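Side-chain contacts in diaminopimelate decarboxylase (Helicobacter pylori, PDB 2QGH), which catalyses the pyridoxal-phosphate-dependent decarboxylation of diaminopimelate to L-lysine, the last step of lysine biosynthesis: residues A162-P166 with Y167-G171; F204-G207 with S208-D212; G376-G379 with S380-A383. All coordinates share one frame; numbering follows the deposited sequence.

Contact 1. Residues A162-P166 with Y167-G171. With LYS (lysine), chain C.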
ATOM      1  N   ALA A 162       4.219   0.666  24.177  1.00 39.12           N
ATOM      2  CA  ALA A 162       5.321   1.477  23.661  1.00 39.13           C
ATOM      3  C   ALA A 162       4.966   2.960  23.502  1.00 39.34           C
ATOM      4  O   ALA A 162       5.843   3.797  23.259  1.00 38.22           O
ATOM      5  CB  ALA A 162       5.796   0.910  22.329  1.00 38.92           C
ATOM      6  N   LYS A 163       3.683   3.280  23.639  1.00 38.46           N
ATOM      7  CA  LYS A 163       3.210   4.653  23.514  1.00 39.03           C
ATOM      8  C   LYS A 163       3.481   5.239  22.128  1.00 38.95           C
ATOM      9  O   LYS A 163       4.165   6.257  21.993  1.00 38.79           O
ATOM     10  CB  LYS A 163       3.852   5.545  24.588  1.00 39.27           C
ATOM     11  CG  LYS A 163       3.407   5.240  26.020  1.00 41.27           C
ATOM     12  CD  LYS A 163       3.917   6.292  26.999  1.00 43.10           C
ATOM     13  CE  LYS A 163       3.410   7.682  26.615  1.00 47.23           C
ATOM     14  NZ  LYS A 163       3.827   8.748  27.571  1.00 49.52           N
ATOM     15  N   THR A 164       2.932   4.591  21.106  1.00 37.60           N
ATOM     16  CA  THR A 164       3.098   5.036  19.732  1.00 37.59           C
ATOM     17  C   THR A 164       1.779   4.836  18.979  1.00 37.36           C
ATOM     18  O   THR A 164       0.714   4.751  19.593  1.00 36.36           O
ATOM     19  CB  THR A 164       4.233   4.239  19.044  1.00 38.12           C
ATOM     20  OG1 THR A 164       4.445   4.736  17.718  1.00 36.29           O
ATOM     21  CG2 THR A 164       3.882   2.757  18.989  1.00 38.82           C
ATOM     22  N   HIS A 165       1.843   4.777  17.653  1.00 38.60           N
ATOM     23  CA  HIS A 165       0.638   4.566  16.854  1.00 39.79           C
ATOM     24  C   HIS A 165       0.258   3.087  16.995  1.00 40.01           C
ATOM     25  O   HIS A 165       1.119   2.207  16.946  1.00 39.56           O
ATOM     26  CB  HIS A 165       0.904   4.919  15.380  1.00 39.22           C
ATOM     27  CG  HIS A 165      -0.319   4.884  14.513  1.00 39.29           C
ATOM     28  ND1 HIS A 165      -1.039   3.728  14.282  1.00 39.42           N
ATOM     29  CD2 HIS A 165      -0.951   5.863  13.822  1.00 38.43           C
ATOM     30  CE1 HIS A 165      -2.061   4.000  13.489  1.00 37.75           C
ATOM     31  NE2 HIS A 165      -2.029   5.288  13.195  1.00 38.39           N
ATOM     32  N   PRO A 166      -1.038   2.797  17.188  1.00 40.26           N
ATOM     33  CA  PRO A 166      -1.461   1.399  17.335  1.00 39.71           C
ATOM     34  C   PRO A 166      -0.952   0.446  16.247  1.00 39.68           C
ATOM     35  O   PRO A 166      -0.615  -0.704  16.539  1.00 39.29           O
ATOM     36  CB  PRO A 166      -2.992   1.501  17.367  1.00 39.24           C
ATOM     37  CG  PRO A 166      -3.279   2.782  16.612  1.00 38.90           C
ATOM     38  CD  PRO A 166      -2.205   3.697  17.136  1.00 39.14           C
ATOM     39  N   TYR A 167      -0.884   0.923  15.005  1.00 38.66           N
ATOM     40  CA  TYR A 167      -0.430   0.087  13.891  1.00 37.61           C
ATOM     41  C   TYR A 167       1.036  -0.340  13.948  1.00 36.60           C
ATOM     42  O   TYR A 167       1.410  -1.365  13.376  1.00 36.72           O
ATOM     43  CB  TYR A 167      -0.697   0.785  12.552  1.00 37.44           C
ATOM     44  CG  TYR A 167      -2.136   0.709  12.080  1.00 37.82           C
ATOM     45  CD1 TYR A 167      -2.504   1.217  10.834  1.00 36.67           C
ATOM     46  CD2 TYR A 167      -3.135   0.142  12.881  1.00 36.84           C
ATOM     47  CE1 TYR A 167      -3.824   1.171  10.394  1.00 36.49           C
ATOM     48  CE2 TYR A 167      -4.464   0.090  12.448  1.00 36.35           C
ATOM     49  CZ  TYR A 167      -4.798   0.609  11.203  1.00 36.02           C
ATOM     50  OH  TYR A 167      -6.103   0.581  10.766  1.00 36.77           O
ATOM     51  N   ILE A 168       1.862   0.449  14.622  1.00 34.92           N
ATOM     52  CA  ILE A 168       3.277   0.134  14.745  1.00 34.10           C
ATOM     53  C   ILE A 168       3.671  -0.073  16.210  1.00 33.14           C
ATOM     54  O   ILE A 168       4.841   0.026  16.573  1.00 31.59           O
ATOM     55  CB  ILE A 168       4.151   1.253  14.139  1.00 34.90           C
ATOM     56  CG1 ILE A 168       3.933   2.558  14.911  1.00 34.83           C
ATOM     57  CG2 ILE A 168       3.804   1.441  12.663  1.00 33.65           C
ATOM     58  CD1 ILE A 168       4.875   3.670  14.516  1.00 34.98           C
ATOM     59  N   SER A 169       2.676  -0.337  17.051  1.00 32.65           N
ATOM     60  CA  SER A 169       2.910  -0.599  18.464  1.00 33.46           C
ATOM     61  C   SER A 169       2.798  -2.117  18.539  1.00 33.66           C
ATOM     62  O   SER A 169       1.772  -2.682  18.163  1.00 33.93           O
ATOM     63  CB  SER A 169       1.830   0.060  19.317  1.00 34.02           C
ATOM     64  OG  SER A 169       2.187   0.035  20.685  1.00 36.75           O
ATOM     65  N   THR A 170       3.843  -2.781  19.020  1.00 33.25           N
ATOM     66  CA  THR A 170       3.830  -4.238  19.043  1.00 33.68           C
ATOM     67  C   THR A 170       4.182  -4.919  20.367  1.00 35.31           C
ATOM     68  O   THR A 170       4.262  -6.149  20.425  1.00 35.34           O
ATOM     69  CB  THR A 170       4.787  -4.778  17.939  1.00 32.46           C
ATOM     70  OG1 THR A 170       6.122  -4.332  18.200  1.00 30.49           O
ATOM     71  CG2 THR A 170       4.377  -4.253  16.572  1.00 30.71           C
ATOM     72  N   GLY A 171       4.375  -4.133  21.425  1.00 37.67           N
ATOM     73  CA  GLY A 171       4.753  -4.705  22.713  1.00 39.10           C
ATOM     74  C   GLY A 171       3.665  -5.039  23.721  1.00 39.81           C
ATOM     75  O   GLY A 171       3.961  -5.455  24.841  1.00 40.25           O
TER
HETATM   76  N   LYS C 407       5.541   0.650   8.355  1.00 19.82           N
HETATM   77  CA  LYS C 407       5.520   1.425   9.635  1.00 22.77           C
HETATM   78  C   LYS C 407       5.700   2.918   9.357  1.00 23.07           C
HETATM   79  O   LYS C 407       5.593   3.294   8.172  1.00 24.45           O
HETATM   80  CB  LYS C 407       6.629   0.916  10.574  1.00 20.42           C
HETATM   81  CG  LYS C 407       6.410  -0.517  11.037  1.00 18.80           C
HETATM   82  CD  LYS C 407       7.655  -1.131  11.650  1.00 18.36           C
HETATM   83  CE  LYS C 407       7.358  -2.557  12.109  1.00 19.60           C
HETATM   84  NZ  LYS C 407       8.558  -3.331  12.577  1.00 20.66           N
HETATM   85  OXT LYS C 407       5.943   3.690  10.311  1.00 22.80           O
HETATM   86  O   HOH W   1       3.476  -1.829  22.867  1.00 28.08           O
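His165 and Ile168 close a beta turn through Pro166 and Tyr167, whose backbone angles are those of a short 3-10 turn. The turn lies in the long loop between strand 150-155 and helix 181-193 of the (beta/alpha)8 (TIM) barrel. Three backbone N-H groups are bonded across the contact, two to carbonyls and one to a side chain. Ile168 N bonds to His165 O at 3.0 Å, from well above the carbonyl plane. Ser169 N makes a weak bond to Pro166 O. Tyr167 N bonds to the imidazole of His165, with its nitrogen 2.9 Å from ND1 and almost exactly in the ring plane. The anti first torsion of His165 (chi1 -173°) brings ND1 forward to this N-H, and the bond helps hold the ring's rotation. A water adds a second polar link: it accepts from Ala162 N, from Ser169 OG and, weakly, from Gly171 N. Two hydroxyls bond outward. Thr164 OG1 pairs with Ser208 O, and Tyr167 OH with Ser320 O of the second subunit, so the turn reaches the dimer interface.

The remaining contacts are van der Waals. The His165 and Tyr167 side chains run side by side, with ring centroids 5.2 Å apart and planes at 53°. Thr164 CG2 presses on Ser169 CB at 3.4 Å, tighter than usual for two carbons. Thr164 OG1 faces Ile168 CD1. On the pocket side, Ile168 CG2 lies 3.5 Å from CA of the bound lysine.

Contact 2. Residues F204-G207 with S208-D212. With PLP (pyridoxal-5'-phosphate), chain B; LYS (lysine), chain C.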
ATOM      1  N   PHE A 204      13.226  -8.823  22.027  1.00 19.00           N
ATOM      2  CA  PHE A 204      11.988  -8.086  22.237  1.00 19.08           C
ATOM      3  C   PHE A 204      11.957  -6.841  21.361  1.00 20.47           C
ATOM      4  O   PHE A 204      12.995  -6.245  21.054  1.00 20.73           O
ATOM      5  CB  PHE A 204      11.794  -7.693  23.709  1.00 16.93           C
ATOM      6  CG  PHE A 204      12.687  -6.567  24.177  1.00 18.16           C
ATOM      7  CD1 PHE A 204      13.833  -6.830  24.925  1.00 15.26           C
ATOM      8  CD2 PHE A 204      12.362  -5.238  23.898  1.00 16.20           C
ATOM      9  CE1 PHE A 204      14.635  -5.790  25.387  1.00 14.37           C
ATOM     10  CE2 PHE A 204      13.158  -4.199  24.355  1.00 14.35           C
ATOM     11  CZ  PHE A 204      14.301  -4.476  25.104  1.00 14.14           C
ATOM     12  N   HIS A 205      10.755  -6.474  20.939  1.00 19.80           N
ATOM     13  CA  HIS A 205      10.550  -5.286  20.121  1.00 19.81           C
ATOM     14  C   HIS A 205       9.155  -4.784  20.462  1.00 18.76           C
ATOM     15  O   HIS A 205       8.162  -5.380  20.045  1.00 15.91           O
ATOM     16  CB  HIS A 205      10.634  -5.623  18.633  1.00 20.60           C
ATOM     17  CG  HIS A 205      10.468  -4.427  17.754  1.00 22.64           C
ATOM     18  ND1 HIS A 205      11.472  -3.502  17.565  1.00 22.46           N
ATOM     19  CD2 HIS A 205       9.385  -3.947  17.098  1.00 23.73           C
ATOM     20  CE1 HIS A 205      11.014  -2.502  16.834  1.00 23.94           C
ATOM     21  NE2 HIS A 205       9.751  -2.748  16.537  1.00 24.65           N
ATOM     22  N   ILE A 206       9.081  -3.690  21.218  1.00 19.05           N
ATOM     23  CA  ILE A 206       7.793  -3.159  21.657  1.00 21.18           C
ATOM     24  C   ILE A 206       7.054  -2.158  20.770  1.00 22.25           C
ATOM     25  O   ILE A 206       5.900  -1.820  21.061  1.00 24.08           O
ATOM     26  CB  ILE A 206       7.906  -2.542  23.079  1.00 22.17           C
ATOM     27  CG1 ILE A 206       8.919  -1.399  23.087  1.00 20.96           C
ATOM     28  CG2 ILE A 206       8.318  -3.614  24.074  1.00 21.55           C
ATOM     29  CD1 ILE A 206       8.919  -0.584  24.367  1.00 20.22           C
ATOM     30  N   GLY A 207       7.690  -1.685  19.699  1.00 21.82           N
ATOM     31  CA  GLY A 207       7.021  -0.737  18.823  1.00 19.52           C
ATOM     32  C   GLY A 207       7.952   0.049  17.918  1.00 20.69           C
ATOM     33  O   GLY A 207       9.171  -0.122  17.963  1.00 17.27           O
ATOM     34  N   SER A 208       7.368   0.920  17.097  1.00 20.43           N
ATOM     35  CA  SER A 208       8.134   1.745  16.167  1.00 21.08           C
ATOM     36  C   SER A 208       7.840   3.237  16.353  1.00 23.00           C
ATOM     37  O   SER A 208       6.783   3.612  16.860  1.00 25.31           O
ATOM     38  CB  SER A 208       7.817   1.337  14.722  1.00 19.64           C
ATOM     39  OG  SER A 208       8.639   2.034  13.804  1.00 15.68           O
ATOM     40  N   GLN A 209       8.781   4.078  15.930  1.00 24.15           N
ATOM     41  CA  GLN A 209       8.644   5.527  16.042  1.00 25.28           C
ATOM     42  C   GLN A 209       8.385   5.913  17.494  1.00 26.09           C
ATOM     43  O   GLN A 209       7.475   6.678  17.794  1.00 27.32           O
ATOM     44  CB  GLN A 209       7.505   6.015  15.136  1.00 25.62           C
ATOM     45  CG  GLN A 209       7.238   7.537  15.136  1.00 25.27           C
ATOM     46  CD  GLN A 209       8.479   8.372  14.874  1.00 26.31           C
ATOM     47  OE1 GLN A 209       9.353   7.984  14.104  1.00 25.44           O
ATOM     48  NE2 GLN A 209       8.553   9.536  15.508  1.00 29.02           N
ATOM     49  N   LEU A 210       9.205   5.375  18.393  1.00 27.72           N
ATOM     50  CA  LEU A 210       9.074   5.640  19.822  1.00 26.92           C
ATOM     51  C   LEU A 210       9.828   6.904  20.225  1.00 27.14           C
ATOM     52  O   LEU A 210      10.999   7.069  19.887  1.00 26.19           O
ATOM     53  CB  LEU A 210       9.609   4.453  20.627  1.00 26.45           C
ATOM     54  CG  LEU A 210       9.040   3.077  20.281  1.00 26.29           C
ATOM     55  CD1 LEU A 210       9.541   2.061  21.289  1.00 25.65           C
ATOM     56  CD2 LEU A 210       7.523   3.125  20.293  1.00 26.26           C
ATOM     57  N   LEU A 211       9.153   7.793  20.947  1.00 28.14           N
ATOM     58  CA  LEU A 211       9.774   9.035  21.392  1.00 28.96           C
ATOM     59  C   LEU A 211      10.060   9.012  22.894  1.00 30.27           C
ATOM     60  O   LEU A 211      10.812   9.849  23.399  1.00 29.34           O
ATOM     61  CB  LEU A 211       8.886  10.235  21.058  1.00 28.20           C
ATOM     62  CG  LEU A 211       8.687  10.684  19.601  1.00 30.57           C
ATOM     63  CD1 LEU A 211      10.025  10.941  18.927  1.00 27.89           C
ATOM     64  CD2 LEU A 211       7.910   9.636  18.853  1.00 32.93           C
ATOM     65  N   ASP A 212       9.461   8.064  23.607  1.00 30.08           N
ATOM     66  CA  ASP A 212       9.686   7.963  25.044  1.00 31.96           C
ATOM     67  C   ASP A 212      10.595   6.768  25.356  1.00 32.69           C
ATOM     68  O   ASP A 212      10.289   5.630  24.998  1.00 32.63           O
ATOM     69  CB  ASP A 212       8.350   7.823  25.780  1.00 32.58           C
ATOM     70  CG  ASP A 212       8.508   7.876  27.294  1.00 35.02           C
ATOM     71  OD1 ASP A 212       7.510   7.648  28.009  1.00 35.37           O
ATOM     72  OD2 ASP A 212       9.632   8.151  27.773  1.00 37.56           O
TER
HETATM   73  N1  PLP B 406      12.945  -5.177  14.567  1.00 17.02           N
HETATM   74  C2  PLP B 406      11.667  -5.771  14.505  1.00 17.99           C
HETATM   75  C2A PLP B 406      11.462  -7.164  14.957  1.00 17.22           C
HETATM   76  C3  PLP B 406      10.574  -4.986  13.959  1.00 19.36           C
HETATM   77  O3  PLP B 406       9.305  -5.522  13.858  1.00 21.26           O
HETATM   78  C4  PLP B 406      10.788  -3.679  13.524  1.00 19.36           C
HETATM   79  C4A PLP B 406       9.552  -2.897  13.244  1.00 18.04           C
HETATM   80  C5  PLP B 406      12.065  -3.101  13.577  1.00 17.41           C
HETATM   81  C6  PLP B 406      13.162  -3.860  14.138  1.00 17.69           C
HETATM   82  C5A PLP B 406      12.479  -1.845  12.939  1.00 18.10           C
HETATM   83  O4P PLP B 406      12.096  -0.767  13.762  1.00 17.92           O
HETATM   84  P   PLP B 406      12.351   0.621  13.376  1.00 17.17           P
HETATM   85  O1P PLP B 406      12.285   1.021  11.869  1.00 16.63           O
HETATM   86  O2P PLP B 406      13.811   0.892  13.950  1.00 17.77           O
HETATM   87  O3P PLP B 406      11.253   1.474  14.120  1.00 17.91           O
HETATM   88  N   LYS C 407       5.541   0.650   8.355  1.00 19.82           N
HETATM   89  CA  LYS C 407       5.520   1.425   9.635  1.00 22.77           C
HETATM   90  C   LYS C 407       5.700   2.918   9.357  1.00 23.07           C
HETATM   91  O   LYS C 407       5.593   3.294   8.172  1.00 24.45           O
HETATM   92  CB  LYS C 407       6.629   0.916  10.574  1.00 20.42           C
HETATM   93  CG  LYS C 407       6.410  -0.517  11.037  1.00 18.80           C
HETATM   94  CD  LYS C 407       7.655  -1.131  11.650  1.00 18.36           C
HETATM   95  CE  LYS C 407       7.358  -2.557  12.109  1.00 19.60           C
HETATM   96  NZ  LYS C 407       8.558  -3.331  12.577  1.00 20.66           N
HETATM   97  OXT LYS C 407       5.943   3.690  10.311  1.00 22.80           O
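Ile206 and Leu210 meet at about a right angle, CG1 of Ile206 lying 3.9 Å from CD1 of Leu210. They pack in the loop that leaves barrel strand 197-203 for helix 213-232. The contact is buried but ordinary in its spacing. Leu210 CD2 also rests on the backbone of Gly207, 3.9 Å from its C atom.

The cofactor side is the closer-packed one. His205 lays one ring face over the pyridine of pyridoxal phosphate, with PLP C3 3.4 Å above the imidazole plane. Gly207 N lies over the opposite face, toward the edge of the ring. ND1 of His205 is hydrogen-bonded to Gly244 N, which helps set the ring's rotation. Ser208 OG, anti to its backbone N (chi1 -174°), donates to PLP O3P at 2.7 Å and is also bonded to Arg282 NH2.

Beyond Leu210 the chain turns toward a partly exposed side. There Asp212 N-caps helix 213-232 through OD2 and Glu214 N.

PLP C4A lies 3.3 Å from His205 NE2, and NZ of the bound lysine is 1.3 Å from C4A, a distance consistent with a Schiff base to the product. The histidine thus backs the ring and the carbon that carries the imine, while the serine helps hold the phosphate.

Contact 3. Residues G376-G379 with S380-A383. With LYS (lysine), chain C; PLP (pyridoxal-5'-phosphate), chain B.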
ATOM      1  N   GLY A 376      12.780   8.275   3.790  1.00 16.60           N
ATOM      2  CA  GLY A 376      13.706   7.192   3.502  1.00 13.63           C
ATOM      3  C   GLY A 376      13.332   5.870   4.151  1.00 13.62           C
ATOM      4  O   GLY A 376      13.833   4.810   3.774  1.00 11.17           O
ATOM      5  N   ALA A 377      12.436   5.919   5.127  1.00 14.19           N
ATOM      6  CA  ALA A 377      12.018   4.703   5.810  1.00 13.95           C
ATOM      7  C   ALA A 377      10.547   4.457   5.567  1.00 15.13           C
ATOM      8  O   ALA A 377       9.732   5.370   5.689  1.00 16.18           O
ATOM      9  CB  ALA A 377      12.278   4.823   7.295  1.00 15.00           C
ATOM     10  N   TYR A 378      10.211   3.219   5.218  1.00 14.72           N
ATOM     11  CA  TYR A 378       8.829   2.842   4.965  1.00 14.97           C
ATOM     12  C   TYR A 378       8.215   3.765   3.937  1.00 14.13           C
ATOM     13  O   TYR A 378       7.019   4.052   3.964  1.00 16.56           O
ATOM     14  CB  TYR A 378       8.037   2.869   6.273  1.00 15.69           C
ATOM     15  CG  TYR A 378       8.695   2.020   7.340  1.00 15.77           C
ATOM     16  CD1 TYR A 378       8.771   0.633   7.202  1.00 16.06           C
ATOM     17  CD2 TYR A 378       9.302   2.606   8.453  1.00 15.62           C
ATOM     18  CE1 TYR A 378       9.444  -0.153   8.146  1.00 15.37           C
ATOM     19  CE2 TYR A 378       9.975   1.831   9.405  1.00 14.90           C
ATOM     20  CZ  TYR A 378      10.045   0.454   9.244  1.00 15.99           C
ATOM     21  OH  TYR A 378      10.719  -0.318  10.164  1.00 13.37           O
ATOM     22  N   GLY A 379       9.060   4.231   3.027  1.00 14.76           N
ATOM     23  CA  GLY A 379       8.603   5.091   1.953  1.00 13.79           C
ATOM     24  C   GLY A 379       8.387   4.204   0.744  1.00 15.30           C
ATOM     25  O   GLY A 379       7.318   3.623   0.574  1.00 17.44           O
ATOM     26  N   SER A 380       9.409   4.057  -0.086  1.00 14.68           N
ATOM     27  CA  SER A 380       9.275   3.225  -1.270  1.00 16.93           C
ATOM     28  C   SER A 380       9.099   1.729  -0.976  1.00 16.62           C
ATOM     29  O   SER A 380       8.700   0.974  -1.853  1.00 17.24           O
ATOM     30  CB  SER A 380      10.481   3.421  -2.185  1.00 16.73           C
ATOM     31  OG  SER A 380      11.540   2.584  -1.787  1.00 18.55           O
ATOM     32  N   SER A 381       9.390   1.289   0.244  1.00 18.35           N
ATOM     33  CA  SER A 381       9.242  -0.131   0.567  1.00 17.55           C
ATOM     34  C   SER A 381       7.779  -0.556   0.723  1.00 16.00           C
ATOM     35  O   SER A 381       7.473  -1.742   0.694  1.00 16.67           O
ATOM     36  CB  SER A 381      10.024  -0.486   1.833  1.00 18.88           C
ATOM     37  OG  SER A 381       9.450   0.113   2.974  1.00 23.73           O
ATOM     38  N   MET A 382       6.877   0.407   0.888  1.00 16.46           N
ATOM     39  CA  MET A 382       5.445   0.105   1.013  1.00 15.06           C
ATOM     40  C   MET A 382       4.701   0.618  -0.218  1.00 15.16           C
ATOM     41  O   MET A 382       3.466   0.547  -0.282  1.00 14.75           O
ATOM     42  CB  MET A 382       4.838   0.778   2.247  1.00 14.82           C
ATOM     43  CG  MET A 382       5.454   0.385   3.576  1.00 16.08           C
ATOM     44  SD  MET A 382       4.496   1.098   4.945  1.00 17.62           S
ATOM     45  CE  MET A 382       3.311  -0.231   5.223  1.00 13.69           C
ATOM     46  N   ALA A 383       5.461   1.141  -1.182  1.00 12.79           N
ATOM     47  CA  ALA A 383       4.899   1.695  -2.409  1.00 13.64           C
ATOM     48  C   ALA A 383       4.254   0.629  -3.292  1.00 13.61           C
ATOM     49  O   ALA A 383       4.700  -0.515  -3.320  1.00 13.35           O
ATOM     50  CB  ALA A 383       5.987   2.443  -3.193  1.00 12.26           C
TER
HETATM   51  N   LYS C 407       5.541   0.650   8.355  1.00 19.82           N
HETATM   52  CA  LYS C 407       5.520   1.425   9.635  1.00 22.77           C
HETATM   53  C   LYS C 407       5.700   2.918   9.357  1.00 23.07           C
HETATM   54  O   LYS C 407       5.593   3.294   8.172  1.00 24.45           O
HETATM   55  CB  LYS C 407       6.629   0.916  10.574  1.00 20.42           C
HETATM   56  CG  LYS C 407       6.410  -0.517  11.037  1.00 18.80           C
HETATM   57  CD  LYS C 407       7.655  -1.131  11.650  1.00 18.36           C
HETATM   58  CE  LYS C 407       7.358  -2.557  12.109  1.00 19.60           C
HETATM   59  NZ  LYS C 407       8.558  -3.331  12.577  1.00 20.66           N
HETATM   60  OXT LYS C 407       5.943   3.690  10.311  1.00 22.80           O
HETATM   61  N1  PLP B 406      12.945  -5.177  14.567  1.00 17.02           N
HETATM   62  C2  PLP B 406      11.667  -5.771  14.505  1.00 17.99           C
HETATM   63  C2A PLP B 406      11.462  -7.164  14.957  1.00 17.22           C
HETATM   64  C3  PLP B 406      10.574  -4.986  13.959  1.00 19.36           C
HETATM   65  O3  PLP B 406       9.305  -5.522  13.858  1.00 21.26           O
HETATM   66  C4  PLP B 406      10.788  -3.679  13.524  1.00 19.36           C
HETATM   67  C4A PLP B 406       9.552  -2.897  13.244  1.00 18.04           C
HETATM   68  C5  PLP B 406      12.065  -3.101  13.577  1.00 17.41           C
HETATM   69  C6  PLP B 406      13.162  -3.860  14.138  1.00 17.69           C
HETATM   70  C5A PLP B 406      12.479  -1.845  12.939  1.00 18.10           C
HETATM   71  O4P PLP B 406      12.096  -0.767  13.762  1.00 17.92           O
HETATM   72  P   PLP B 406      12.351   0.621  13.376  1.00 17.17           P
HETATM   73  O1P PLP B 406      12.285   1.021  11.869  1.00 16.63           O
HETATM   74  O2P PLP B 406      13.811   0.892  13.950  1.00 17.77           O
HETATM   75  O3P PLP B 406      11.253   1.474  14.120  1.00 17.91           O
HETATM   76  O   HOH W   2      11.575   2.987   2.040  1.00 12.15           O
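The active-site loop between strands 369-372 and 393-397 turns back on itself here: a type I beta turn joins Gly379 to Met382 and follows directly on Tyr378. Met382 N bonds to Gly379 O at 3.3 Å, nearly straight at the hydrogen (162°) but from above the carbonyl plane. The side chain of Tyr378 leads away from the turn toward the ligands, although CB stays 4.2 Å from Met382 SD. Ser381 OG sits 3.4 Å from Tyr378 CA, and its hydrogen bond goes to Lys66 O. Ser380 OG bonds to Glu394. A water accepts from Gly379 N and Ser381 N and donates weakly to Gly376 O, so it links Gly376 to the turn.

Tyr378 and Met382 share the bound lysine. The lysine CB lies over the centre of the tyrosine ring, 3.5 Å above its plane, and the lysine amino group N is above the same face near CD1. The lysine carboxylate O comes close to Tyr378 CB, at 3.1 Å. Met382 approaches from the amino end. Its chain is extended at chi2 and bends at chi3 (90°), and SD lies 3.6 Å from lysine N. Tyr386 of the second subunit packs against Tyr378, Ser381 and Met382, so a tyrosine of the other chain borders this wall.

The phenol reaches the cofactor as well. Tyr378 OH donates a 2.7 Å hydrogen bond to PLP O1P, which lies in the plane of the ring at its edge.

Overall arrangement
All three contacts are local turns or loops around one ligand site, but they come from different parts of the fold. Contacts 1 and 2 follow successive barrel strands and touch directly: Ile168 O probably accepts from Ser208 N. Contact 3 comes from the loop beyond strand 369-372, about 18 Å from contact 2 between centres, and meets the others through the ligands. Contacts 2 and 3 are buried, and each gives a hydroxyl to the phosphate. Contact 1 is partly buried and touches the lysine through a hydrocarbon branch. Contacts 1 and 3 rest on backbone turn bonds and reach the second subunit; contact 2 has neither.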